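Local structure of phosphatidylethanolamine-binding protein (2GZQ) at residues E16-E21 with F192-M197; P25-D30 with R139-L144. The protein probably binds phosphatidylethanolamine or related phospholipid head groups. All blocks are in the same frame, centred on the assembly; numbering follows the deposited sequence. Where two conformers were deposited one is given.

Contact 1: residues E16-E21 with F192-M197; sequences EELKRE and FNWCQM
Trp194, on strand 188-198 of the larger beta-sheet of this PEBP-family fold, meets Leu18 and Glu17 of the N-terminal helix 15-20 and Glu21 that follows it; the helix packs on the sheet with its short segment axis 11.4 Å from that of the strand and crossing it at 35°. The indole takes the crowded position, with CG between the backbone N and the carbonyl carbon (chi1 83°), and its six-membered ring reaches the helix. Leu18 sends one methyl, CD2, to two aromatic rings at once: it lies 3.7 Å from Trp194 CZ3 and 3.9 Å from Phe192 CD1, approaching both rings obliquely. The Leu18 and indole side chains run alongside in opposing senses, and Ile23 and Ile24 of the next helix add to this apolar cluster. Glu21 lies roughly perpendicular to the Trp194 side chain, its CG 3.8 Å from Trp194 CZ2. Its chi2 (-64°) turns CD back from an extended chain. Arg20 grips Glu21 OE2 side-on through NE and NH2; the NE to OE2 salt bridge measures 2.8 Å. Glu17 brings OE1 to the indole edge, 3.7 Å from Trp194 CH2, while His51 ND1 supplies that oxygen's hydrogen bond. One ordered water joins the two segments through polar groups: it accepts from Trp194 NE1 at 2.8 Å, in the indole plane, and donates to Glu21 OE1 at 2.9 Å.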
loop_
_atom_site.group_PDB
_atom_site.type_symbol
_atom_site.label_atom_id
_atom_site.label_comp_id
_atom_site.label_asym_id
_atom_site.label_seq_id
_atom_site.Cartn_x
_atom_site.Cartn_y
_atom_site.Cartn_z
ATOM N N GLU A 16 8.053 17.165 1.663
ATOM C CA GLU A 16 8.030 17.816 2.956
ATOM C C GLU A 16 6.922 17.272 3.870
ATOM O O GLU A 16 7.159 17.078 5.061
ATOM C CB GLU A 16 7.958 19.331 2.802
ATOM C CG GLU A 16 6.585 19.845 2.497
ATOM C CD GLU A 16 5.870 20.319 3.736
ATOM O OE1 GLU A 16 6.537 20.483 4.780
ATOM O OE2 GLU A 16 4.641 20.530 3.663
ATOM N N GLU A 17 5.743 16.996 3.321
ATOM C CA GLU A 17 4.657 16.374 4.065
ATOM C C GLU A 17 5.077 15.010 4.618
ATOM O O GLU A 17 4.809 14.652 5.776
ATOM C CB GLU A 17 3.516 16.141 3.058
ATOM C CG GLU A 17 2.127 16.334 3.518
ATOM C CD GLU A 17 1.132 16.117 2.383
ATOM O OE1 GLU A 17 0.015 15.649 2.690
ATOM O OE2 GLU A 17 1.435 16.430 1.187
ATOM N N LEU A 18 5.687 14.217 3.760
ATOM C CA LEU A 18 6.115 12.898 4.175
ATOM C C LEU A 18 7.218 12.930 5.222
ATOM O O LEU A 18 7.244 12.088 6.133
ATOM C CB LEU A 18 6.529 12.063 2.968
ATOM C CG LEU A 18 5.422 11.786 1.942
ATOM C CD1 LEU A 18 5.876 10.803 0.859
ATOM C CD2 LEU A 18 4.132 11.348 2.565
ATOM N N LYS A 19 8.106 13.905 5.136
ATOM C CA LYS A 19 9.115 14.077 6.171
ATOM C C LYS A 19 8.501 14.512 7.485
ATOM O O LYS A 19 8.876 14.016 8.542
ATOM C CB LYS A 19 10.192 15.045 5.690
ATOM C CG LYS A 19 11.125 14.446 4.621
ATOM C CD LYS A 19 12.267 15.372 4.196
ATOM C CE LYS A 19 13.287 14.666 3.279
ATOM N NZ LYS A 19 14.467 15.518 2.892
ATOM N N ARG A 20 7.529 15.406 7.446
ATOM C CA ARG A 20 6.900 15.874 8.671
ATOM C C ARG A 20 6.341 14.705 9.472
ATOM O O ARG A 20 6.446 14.663 10.695
ATOM C CB ARG A 20 5.773 16.825 8.298
ATOM C CG ARG A 20 5.087 17.454 9.477
ATOM C CD ARG A 20 3.926 18.281 9.011
ATOM N NE ARG A 20 2.835 17.402 8.631
ATOM C CZ ARG A 20 2.059 17.556 7.562
ATOM N NH1 ARG A 20 2.239 18.580 6.743
ATOM N NH2 ARG A 20 1.105 16.666 7.322
ATOM N N GLU A 21 5.705 13.771 8.747
ATOM C CA GLU A 21 5.025 12.616 9.347
ATOM C C GLU A 21 5.934 11.410 9.547
ATOM O O GLU A 21 5.493 10.368 10.051
ATOM C CB GLU A 21 3.808 12.222 8.508
ATOM C CG GLU A 21 2.838 13.369 8.349
ATOM C CD GLU A 21 2.217 13.824 9.654
ATOM O OE1 GLU A 21 2.030 12.998 10.581
ATOM O OE2 GLU A 21 1.923 15.034 9.794
ATOM N N PHE A 192 1.450 7.588 -3.629
ATOM C CA PHE A 192 1.370 7.266 -2.207
ATOM C C PHE A 192 0.147 7.919 -1.590
ATOM O O PHE A 192 -0.188 9.067 -1.923
ATOM C CB PHE A 192 2.613 7.770 -1.482
ATOM C CG PHE A 192 2.687 7.317 -0.051
ATOM C CD1 PHE A 192 2.407 8.194 1.012
ATOM C CD2 PHE A 192 3.020 6.013 0.254
ATOM C CE1 PHE A 192 2.446 7.759 2.321
ATOM C CE2 PHE A 192 3.048 5.584 1.565
ATOM C CZ PHE A 192 2.760 6.463 2.596
ATOM N N ASN A 193 -0.504 7.229 -0.659
ATOM C CA ASN A 193 -1.480 7.897 0.214
ATOM C C ASN A 193 -1.485 7.147 1.515
ATOM O O ASN A 193 -1.006 6.016 1.613
ATOM C CB ASN A 193 -2.874 7.912 -0.436
ATOM C CG ASN A 193 -3.701 9.103 -0.044
ATOM O OD1 ASN A 193 -3.529 9.682 1.060
ATOM N ND2 ASN A 193 -4.633 9.466 -0.934
ATOM N N TRP A 194 -1.995 7.786 2.565
ATOM C CA TRP A 194 -2.026 7.131 3.870
ATOM C C TRP A 194 -3.076 7.793 4.729
ATOM O O TRP A 194 -3.548 8.894 4.427
ATOM C CB TRP A 194 -0.630 7.174 4.565
ATOM C CG TRP A 194 -0.328 8.460 5.294
ATOM C CD1 TRP A 194 -0.300 8.615 6.634
ATOM C CD2 TRP A 194 -0.004 9.738 4.728
ATOM N NE1 TRP A 194 0.017 9.922 6.959
ATOM C CE2 TRP A 194 0.220 10.629 5.805
ATOM C CE3 TRP A 194 0.126 10.214 3.428
ATOM C CZ2 TRP A 194 0.536 11.990 5.607
ATOM C CZ3 TRP A 194 0.457 11.572 3.228
ATOM C CH2 TRP A 194 0.646 12.435 4.316
ATOM N N CYS A 195 -3.404 7.106 5.826
ATOM C CA CYS A 195 -4.256 7.652 6.872
ATOM C C CYS A 195 -3.684 7.232 8.201
ATOM O O CYS A 195 -2.727 6.462 8.249
ATOM C CB CYS A 195 -5.700 7.139 6.688
ATOM S SG CYS A 195 -5.909 5.359 6.871
ATOM N N GLN A 196 -4.256 7.768 9.282
ATOM C CA GLN A 196 -3.918 7.339 10.627
ATOM C C GLN A 196 -5.097 6.596 11.242
ATOM O O GLN A 196 -6.235 7.059 11.165
ATOM C CB GLN A 196 -3.583 8.555 11.473
ATOM C CG GLN A 196 -2.346 9.366 11.073
ATOM C CD GLN A 196 -2.231 10.635 11.913
ATOM O OE1 GLN A 196 -1.644 10.615 12.980
ATOM N NE2 GLN A 196 -2.801 11.737 11.432
HETATM N N MSE A 197 -4.846 5.445 11.850
HETATM C CA MSE A 197 -5.914 4.649 12.445
HETATM C C MSE A 197 -5.505 4.216 13.834
HETATM O O MSE A 197 -4.353 3.864 14.067
HETATM C CB MSE A 197 -6.182 3.390 11.628
HETATM C CG MSE A 197 -6.916 3.616 10.333
HETATM SE SE MSE A 197 -7.307 1.940 9.406
HETATM C CE MSE A 197 -8.951 1.531 10.209
HETATM O O HOH W 1 0.503 10.699 9.649
#

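Contact 2: residues P25-D30 with R139-L144; sequences PHVFPD and RISFIL
His26 offers ND1 to the guanidinium of Arg139, which grips that one nitrogen end-on with NH2 at 2.9 Å and NH1 at 3.2 Å. The nitrogen lies in the guanidinium plane, whereas the ring and guanidinium planes stand 87° apart. Accepting both bonds requires ND1 to be unprotonated, and the nearby arginine charge would be expected to favour a neutral ring. Arg139 also bridges to Asp87 through NH2. Val27, just past the helix end, meets Ile143 tip to tip, with Val27 CG1 4.0 Å from Ile143 CD1; its other methyl, CG2, comes no nearer than 4.5 Å to Ser141 OG. Phe28 and Ile143 lie alongside with their side chains pointing opposite ways, the edge of the Phe28 ring taking Ile143 CG2 at 4.0 Å from CE1. One face of the same ring receives Val27 CG1, offset toward the rim, so Val27, Phe28 and Ile143 pack as a three-way apolar cluster. The segment therefore joins the end of helix 23-26 and the following loop to strand 138-148 in the larger sheet of the PEBP-family fold, with Phe192 of the adjacent strand 188-198 edge-to-face with Phe28 and helix 178-184 packing on Ile143.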
loop_
_atom_site.group_PDB
_atom_site.type_symbol
_atom_site.label_atom_id
_atom_site.label_comp_id
_atom_site.label_asym_id
_atom_site.label_seq_id
_atom_site.Cartn_x
_atom_site.Cartn_y
_atom_site.Cartn_z
ATOM N N PRO A 25 11.815 8.829 7.091
ATOM C CA PRO A 25 12.393 7.607 6.508
ATOM C C PRO A 25 11.756 6.266 6.884
ATOM O O PRO A 25 12.312 5.246 6.533
ATOM C CB PRO A 25 13.792 7.632 7.097
ATOM C CG PRO A 25 13.583 8.158 8.480
ATOM C CD PRO A 25 12.461 9.156 8.386
ATOM N N HIS A 26 10.632 6.243 7.597
ATOM C CA HIS A 26 10.110 4.986 8.168
ATOM C C HIS A 26 9.553 4.053 7.114
ATOM O O HIS A 26 9.643 2.825 7.273
ATOM C CB HIS A 26 9.033 5.232 9.199
ATOM C CG HIS A 26 9.536 5.889 10.422
ATOM N ND1 HIS A 26 8.688 6.360 11.398
ATOM C CD2 HIS A 26 10.792 6.158 10.843
ATOM C CE1 HIS A 26 9.394 6.900 12.370
ATOM N NE2 HIS A 26 10.678 6.781 12.056
ATOM N N VAL A 27 8.944 4.617 6.071
ATOM C CA VAL A 27 8.411 3.832 4.969
ATOM C C VAL A 27 9.298 3.926 3.734
ATOM O O VAL A 27 9.625 2.905 3.130
ATOM C CB VAL A 27 6.960 4.296 4.626
ATOM C CG1 VAL A 27 6.438 3.605 3.393
ATOM C CG2 VAL A 27 6.053 4.085 5.780
ATOM N N PHE A 28 9.665 5.146 3.354
ATOM C CA PHE A 28 10.589 5.376 2.261
ATOM C C PHE A 28 11.884 5.924 2.847
ATOM O O PHE A 28 11.869 6.983 3.496
ATOM C CB PHE A 28 10.042 6.446 1.317
ATOM C CG PHE A 28 8.737 6.117 0.659
ATOM C CD1 PHE A 28 8.465 4.889 0.103
ATOM C CD2 PHE A 28 7.787 7.102 0.552
ATOM C CE1 PHE A 28 7.256 4.652 -0.550
ATOM C CE2 PHE A 28 6.573 6.853 -0.075
ATOM C CZ PHE A 28 6.332 5.621 -0.619
ATOM N N PRO A 29 13.010 5.226 2.698
ATOM C CA PRO A 29 14.188 5.644 3.461
ATOM C C PRO A 29 14.799 6.959 3.039
ATOM O O PRO A 29 15.555 7.537 3.817
ATOM C CB PRO A 29 15.180 4.492 3.275
ATOM C CG PRO A 29 14.404 3.362 2.739
ATOM C CD PRO A 29 13.238 3.967 1.979
ATOM N N ASP A 30 14.471 7.468 1.863
ATOM C CA ASP A 30 15.011 8.779 1.457
ATOM C C ASP A 30 14.049 9.575 0.563
ATOM O O ASP A 30 12.949 9.148 0.239
ATOM C CB ASP A 30 16.379 8.642 0.786
ATOM C CG ASP A 30 16.318 7.912 -0.530
ATOM O OD1 ASP A 30 15.469 8.251 -1.386
ATOM O OD2 ASP A 30 17.143 6.996 -0.723
ATOM N N ARG A 139 0.060 4.438 10.747
ATOM C CA ARG A 139 0.063 5.096 9.441
ATOM C C ARG A 139 -0.191 4.064 8.348
ATOM O O ARG A 139 0.736 3.616 7.683
ATOM C CB ARG A 139 1.405 5.813 9.254
ATOM C CG ARG A 139 1.614 6.927 10.292
ATOM C CD ARG A 139 3.047 7.403 10.360
ATOM N NE ARG A 139 3.900 6.363 10.918
ATOM C CZ ARG A 139 5.222 6.438 10.991
ATOM N NH1 ARG A 139 5.881 7.514 10.549
ATOM N NH2 ARG A 139 5.895 5.432 11.504
ATOM N N ILE A 140 -1.451 3.702 8.171
ATOM C CA ILE A 140 -1.851 2.718 7.177
ATOM C C ILE A 140 -1.630 3.351 5.795
ATOM O O ILE A 140 -2.188 4.400 5.487
ATOM C CB ILE A 140 -3.302 2.301 7.410
ATOM C CG1 ILE A 140 -3.506 1.705 8.807
ATOM C CG2 ILE A 140 -3.757 1.356 6.309
ATOM C CD1 ILE A 140 -2.684 0.540 9.130
ATOM N N SER A 141 -0.761 2.732 5.008
ATOM C CA SER A 141 -0.187 3.348 3.840
ATOM C C SER A 141 -0.426 2.538 2.583
ATOM O O SER A 141 -0.451 1.298 2.599
ATOM C CB SER A 141 1.310 3.496 4.047
ATOM O OG SER A 141 1.641 4.346 5.147
ATOM N N PHE A 142 -0.561 3.261 1.475
ATOM C CA PHE A 142 -0.786 2.687 0.159
ATOM C C PHE A 142 0.325 3.170 -0.753
ATOM O O PHE A 142 0.470 4.362 -0.958
ATOM C CB PHE A 142 -2.140 3.140 -0.387
ATOM C CG PHE A 142 -3.329 2.637 0.390
ATOM C CD1 PHE A 142 -3.690 3.232 1.568
ATOM C CD2 PHE A 142 -4.085 1.586 -0.077
ATOM C CE1 PHE A 142 -4.807 2.800 2.266
ATOM C CE2 PHE A 142 -5.207 1.141 0.630
ATOM C CZ PHE A 142 -5.527 1.746 1.798
ATOM N N ILE A 143 1.098 2.250 -1.323
ATOM C CA ILE A 143 2.225 2.579 -2.176
ATOM C C ILE A 143 1.945 2.048 -3.587
ATOM O O ILE A 143 1.668 0.855 -3.775
ATOM C CB ILE A 143 3.517 1.931 -1.665
ATOM C CG1 ILE A 143 3.814 2.321 -0.211
ATOM C CG2 ILE A 143 4.680 2.292 -2.580
ATOM C CD1 ILE A 143 4.808 1.435 0.482
ATOM N N LEU A 144 2.017 2.941 -4.551
ATOM C CA LEU A 144 1.752 2.648 -5.941
ATOM C C LEU A 144 3.026 2.714 -6.748
ATOM O O LEU A 144 3.751 3.728 -6.665
ATOM C CB LEU A 144 0.766 3.684 -6.507
ATOM C CG LEU A 144 0.173 3.386 -7.864
ATOM C CD1 LEU A 144 -0.806 2.223 -7.785
ATOM C CD2 LEU A 144 -0.483 4.656 -8.461
#

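How the contacts relate
The centres of contacts 1 and 2 lie 8 Å apart, on the same side of the chain's centre. Helices 15-20 and 23-26 follow each other in the chain; contact 1 uses strand 188-198 of the mixed sheet and contact 2 its antiparallel neighbour 138-148. Along the chain both segments of contact 2 fall between those of contact 1, so the N-terminal region is laid across strands from much later in the sequence. The strands are joined directly, Asn193 O lying 2.8 Å from Phe142 N, and Glu21 O lies 2.9 Å from Arg139 NH1, probably a hydrogen bond. Both contacts thus set the N-terminal helices and the following loop against one sheet.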